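Putative type VI secretion protein (Escherichia coli, PDB 6SK0) forms the trimeric VgrG spike at the tip of the type VI secretion system, which carries and inhibits a phospholipase effector. Local coordinates at the interface of chains A and B. Coordinates in Å, arbitrary orientation; residue numbers count along the deposited sequence, not the author numbering. Chains: chain A/B, Putative type VI secretion protein.

Contact 1: the interface of chains A and B. Residues chain A 552-554; chain B 560-562, 574-575.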
loop_
_atom_site.group_PDB
_atom_site.type_symbol
_atom_site.label_atom_id
_atom_site.label_comp_id
_atom_site.label_asym_id
_atom_site.label_seq_id
_atom_site.Cartn_x
_atom_site.Cartn_y
_atom_site.Cartn_z
ATOM N N ILE A 552 -9.037 15.866 16.595
ATOM C CA ILE A 552 -9.926 16.297 15.532
ATOM C C ILE A 552 -10.726 15.090 15.084
ATOM O O ILE A 552 -10.161 14.030 14.801
ATOM C CB ILE A 552 -9.165 16.918 14.353
ATOM C CG1 ILE A 552 -8.768 18.343 14.705
ATOM C CG2 ILE A 552 -10.027 16.891 13.098
ATOM C CD1 ILE A 552 -8.266 19.136 13.581
ATOM N N SER A 553 -12.036 15.246 15.035
ATOM C CA SER A 553 -12.924 14.207 14.546
ATOM C C SER A 553 -13.706 14.760 13.370
ATOM O O SER A 553 -14.380 15.786 13.492
ATOM C CB SER A 553 -13.862 13.716 15.643
ATOM O OG SER A 553 -14.568 12.580 15.203
ATOM N N ILE A 554 -13.601 14.091 12.237
ATOM C CA ILE A 554 -14.359 14.424 11.047
ATOM C C ILE A 554 -15.215 13.212 10.735
ATOM O O ILE A 554 -14.700 12.152 10.362
ATOM C CB ILE A 554 -13.449 14.802 9.876
ATOM C CG1 ILE A 554 -12.684 16.079 10.223
ATOM C CG2 ILE A 554 -14.251 14.982 8.612
ATOM C CD1 ILE A 554 -11.498 16.310 9.380
ATOM N N ILE B 560 -6.072 12.534 14.749
ATOM C CA ILE B 560 -7.092 12.813 13.755
ATOM C C ILE B 560 -7.905 11.549 13.562
ATOM O O ILE B 560 -7.354 10.491 13.236
ATOM C CB ILE B 560 -6.479 13.275 12.424
ATOM C CG1 ILE B 560 -5.470 14.406 12.650
ATOM C CG2 ILE B 560 -7.568 13.657 11.442
ATOM C CD1 ILE B 560 -6.035 15.770 12.565
ATOM N N PHE B 561 -9.202 11.653 13.765
ATOM C CA PHE B 561 -10.138 10.588 13.447
ATOM C C PHE B 561 -11.019 11.071 12.303
ATOM O O PHE B 561 -11.823 11.990 12.475
ATOM C CB PHE B 561 -10.970 10.202 14.664
ATOM C CG PHE B 561 -11.866 9.030 14.432
ATOM C CD1 PHE B 561 -11.463 7.985 13.622
ATOM C CD2 PHE B 561 -13.112 8.968 15.020
ATOM C CE1 PHE B 561 -12.281 6.905 13.409
ATOM C CE2 PHE B 561 -13.938 7.886 14.808
ATOM C CZ PHE B 561 -13.520 6.854 14.005
ATOM N N ILE B 562 -10.854 10.469 11.137
ATOM C CA ILE B 562 -11.692 10.746 9.981
ATOM C C ILE B 562 -12.491 9.491 9.698
ATOM O O ILE B 562 -11.925 8.425 9.433
ATOM C CB ILE B 562 -10.872 11.175 8.761
ATOM C CG1 ILE B 562 -10.090 12.444 9.087
ATOM C CG2 ILE B 562 -11.778 11.372 7.558
ATOM C CD1 ILE B 562 -9.154 12.868 8.015
ATOM N N MET B 574 -17.181 11.844 20.857
ATOM C CA MET B 574 -16.596 12.365 19.630
ATOM C C MET B 574 -15.647 11.352 18.998
ATOM O O MET B 574 -15.590 11.226 17.772
ATOM C CB MET B 574 -15.894 13.685 19.942
ATOM C CG MET B 574 -14.788 14.091 19.013
ATOM S SD MET B 574 -14.110 15.694 19.487
ATOM C CE MET B 574 -12.523 15.646 18.682
ATOM N N LEU B 575 -14.924 10.594 19.818
ATOM C CA LEU B 575 -13.976 9.604 19.330
ATOM C C LEU B 575 -14.527 8.186 19.387
ATOM O O LEU B 575 -13.762 7.228 19.510
ATOM C CB LEU B 575 -12.670 9.697 20.111
ATOM C CG LEU B 575 -11.877 10.975 19.872
ATOM C CD1 LEU B 575 -10.574 10.909 20.620
ATOM C CD2 LEU B 575 -11.648 11.189 18.386
#

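Contact 2: the interface of chains A and B. Residues chain A 517, 527, 529; chain B 517, 526-527, 546.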
loop_
_atom_site.group_PDB
_atom_site.type_symbol
_atom_site.label_atom_id
_atom_site.label_comp_id
_atom_site.label_asym_id
_atom_site.label_seq_id
_atom_site.Cartn_x
_atom_site.Cartn_y
_atom_site.Cartn_z
ATOM N N LEU A 517 -13.123 31.535 14.107
ATOM C CA LEU A 517 -13.971 30.976 15.146
ATOM C C LEU A 517 -13.048 30.240 16.101
ATOM O O LEU A 517 -12.494 29.196 15.750
ATOM C CB LEU A 517 -15.016 30.047 14.546
ATOM C CG LEU A 517 -16.207 29.668 15.409
ATOM C CD1 LEU A 517 -16.939 30.906 15.888
ATOM C CD2 LEU A 517 -17.121 28.766 14.613
ATOM N N LEU A 527 -11.360 27.404 13.961
ATOM C CA LEU A 527 -11.601 27.326 12.532
ATOM C C LEU A 527 -11.220 28.679 11.954
ATOM O O LEU A 527 -11.813 29.700 12.308
ATOM C CB LEU A 527 -13.047 26.973 12.223
ATOM C CG LEU A 527 -13.369 27.006 10.732
ATOM C CD1 LEU A 527 -12.773 25.807 10.031
ATOM C CD2 LEU A 527 -14.851 27.076 10.516
ATOM N N LEU A 529 -10.792 30.756 8.457
ATOM C CA LEU A 529 -11.174 30.786 7.057
ATOM C C LEU A 529 -10.588 32.015 6.385
ATOM O O LEU A 529 -10.739 33.130 6.887
ATOM C CB LEU A 529 -12.692 30.784 6.901
ATOM C CG LEU A 529 -13.468 29.673 7.600
ATOM C CD1 LEU A 529 -14.944 29.812 7.300
ATOM C CD2 LEU A 529 -12.954 28.304 7.181
ATOM N N LEU B 517 -20.804 29.766 6.827
ATOM C CA LEU B 517 -19.763 30.656 7.310
ATOM C C LEU B 517 -18.802 30.859 6.153
ATOM O O LEU B 517 -18.077 29.935 5.776
ATOM C CB LEU B 517 -19.064 30.058 8.522
ATOM C CG LEU B 517 -18.220 30.983 9.381
ATOM C CD1 LEU B 517 -19.044 32.155 9.879
ATOM C CD2 LEU B 517 -17.644 30.193 10.534
ATOM N N GLN B 526 -15.222 28.627 2.795
ATOM C CA GLN B 526 -16.507 28.475 3.451
ATOM C C GLN B 526 -16.539 27.225 4.306
ATOM O O GLN B 526 -15.864 26.232 4.030
ATOM C CB GLN B 526 -17.663 28.392 2.451
ATOM C CG GLN B 526 -17.652 29.431 1.377
ATOM C CD GLN B 526 -18.830 29.307 0.456
ATOM O OE1 GLN B 526 -19.276 28.208 0.150
ATOM N NE2 GLN B 526 -19.346 30.435 0.005
ATOM N N LEU B 527 -17.359 27.292 5.340
ATOM C CA LEU B 527 -17.869 26.123 6.033
ATOM C C LEU B 527 -19.374 26.112 5.816
ATOM O O LEU B 527 -20.072 27.040 6.229
ATOM C CB LEU B 527 -17.517 26.146 7.512
ATOM C CG LEU B 527 -18.144 24.998 8.297
ATOM C CD1 LEU B 527 -17.434 23.698 7.999
ATOM C CD2 LEU B 527 -18.129 25.298 9.766
ATOM N N LEU B 546 -16.177 21.937 4.024
ATOM C CA LEU B 546 -15.106 22.888 4.252
ATOM C C LEU B 546 -14.370 23.044 2.933
ATOM O O LEU B 546 -13.771 22.087 2.434
ATOM C CB LEU B 546 -14.177 22.409 5.360
ATOM C CG LEU B 546 -13.127 23.420 5.791
ATOM C CD1 LEU B 546 -13.791 24.679 6.328
ATOM C CD2 LEU B 546 -12.213 22.799 6.819
#

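Contact 1: the interface of chains A and B
Strand 551-556 of chain A lies parallel to strand 559-563 of chain B, and the loop residues B:Met574 and B:Leu575 lie over the face of the chain A strand from which the side chain of A:Ser553 projects. The backbone of B:Phe561 joins the strands by bonding to both residues flanking A:Ser553. B:Phe561 N donates to A:Ile552 O over 2.8 Å, nearly straight at the hydrogen (178°), and B:Phe561 O accepts from A:Ile554 N, also over 2.8 Å. This is a parallel intermolecular sheet, as expected in the beta-helical shaft of a VgrG spike, where chains interleave.

The parallel pairing, offset by eight residues, sets A:Ile552 beside B:Ile560 and A:Ile554 beside B:Ile562, with both side chains of each pair directed to the same face of the sheet. The beta-branched isoleucines suit extended strands and present broad apolar flanks to their neighbours. B:Ile560 uses its far methyl: CD1 reaches CB of A:Ile552 at 3.8 Å. The other pair is looser, CG1 of B:Ile562 meeting CD1 of A:Ile554 at 4.1 Å.

A:Ser553 and B:Phe561 point to the opposite side of the sheet from the isoleucines. There the bulky apolar ring of B:Phe561, its CG anti to the backbone N, brings CD2 to 3.9 Å from A:Ser553 OG. A side chain as small as serine probably lets the chain B loop come close while still offering a hydroxyl. With OG anti to the backbone N (chi1 -171°), the A:Ser553 hydroxyl donates to the carbonyl O of B:Met574 at 3.1 Å, from above the carbonyl plane, 35° out of it. CG of the flexible, unbranched B:Met574 packs on CB of A:Ser553 at 3.5 Å, and its terminal methyl CE lies 3.7 Å from A:Ser553 N.

Contact 2: the interface of chains A and B
A:Leu527 and B:Leu527, the same residue in two copies of the protein, meet through their CD2 methyls at 3.8 Å, their side chains running at a slant to one another. In both, CG stands anti to the backbone N (chi1 175°), and this extends the branched end towards the other chain. Equal conformations do not give equal contacts: A:Leu527 buries more surface here than B:Leu527, as fits an interface without exact two-fold symmetry.

The second branch of A:Leu527 turns to another strand of chain B. CD1 of A:Leu527 lies 4.0 Å from CD1 of B:Leu546, the two side chains running antiparallel, one past the other. CD1 of B:Leu546 also receives CD2 of A:Leu529 at 3.8 Å, so one methyl touches two leucines of chain A.

A:Leu529 is turned differently, with CG anti to the carbonyl carbon (chi1 -54°), and its two methyls divide between partners. While CD2 faces B:Leu546, CD1 of A:Leu529 reaches strand 514-519, packing 4.1 Å from CG of B:Leu517 and also lying against that residue's backbone. Leucine suits such a core because its forked end can touch two neighbours at once and has no polar group in its side chain to satisfy. B:Leu517 makes a further, looser contact, its CD2 methyl lying 4.2 Å from CD2 of A:Leu527.

The C-alpha centres of contact 1 and contact 2 are about 17 Å apart, and the two share no residue. Within one chain, strand 544-548, which in chain B carries B:Leu546 of contact 2, is followed by strands 551-556 and 559-563; chain A gives the first of these to contact 1 and chain B the second. Contact 2 is mainly leucine packing, whereas contact 1 also joins the two backbones, which suggests a change from apposed to interleaved strands. Repeated round the three copies of the assembly, such a combination would tie the chains into one rigid spike.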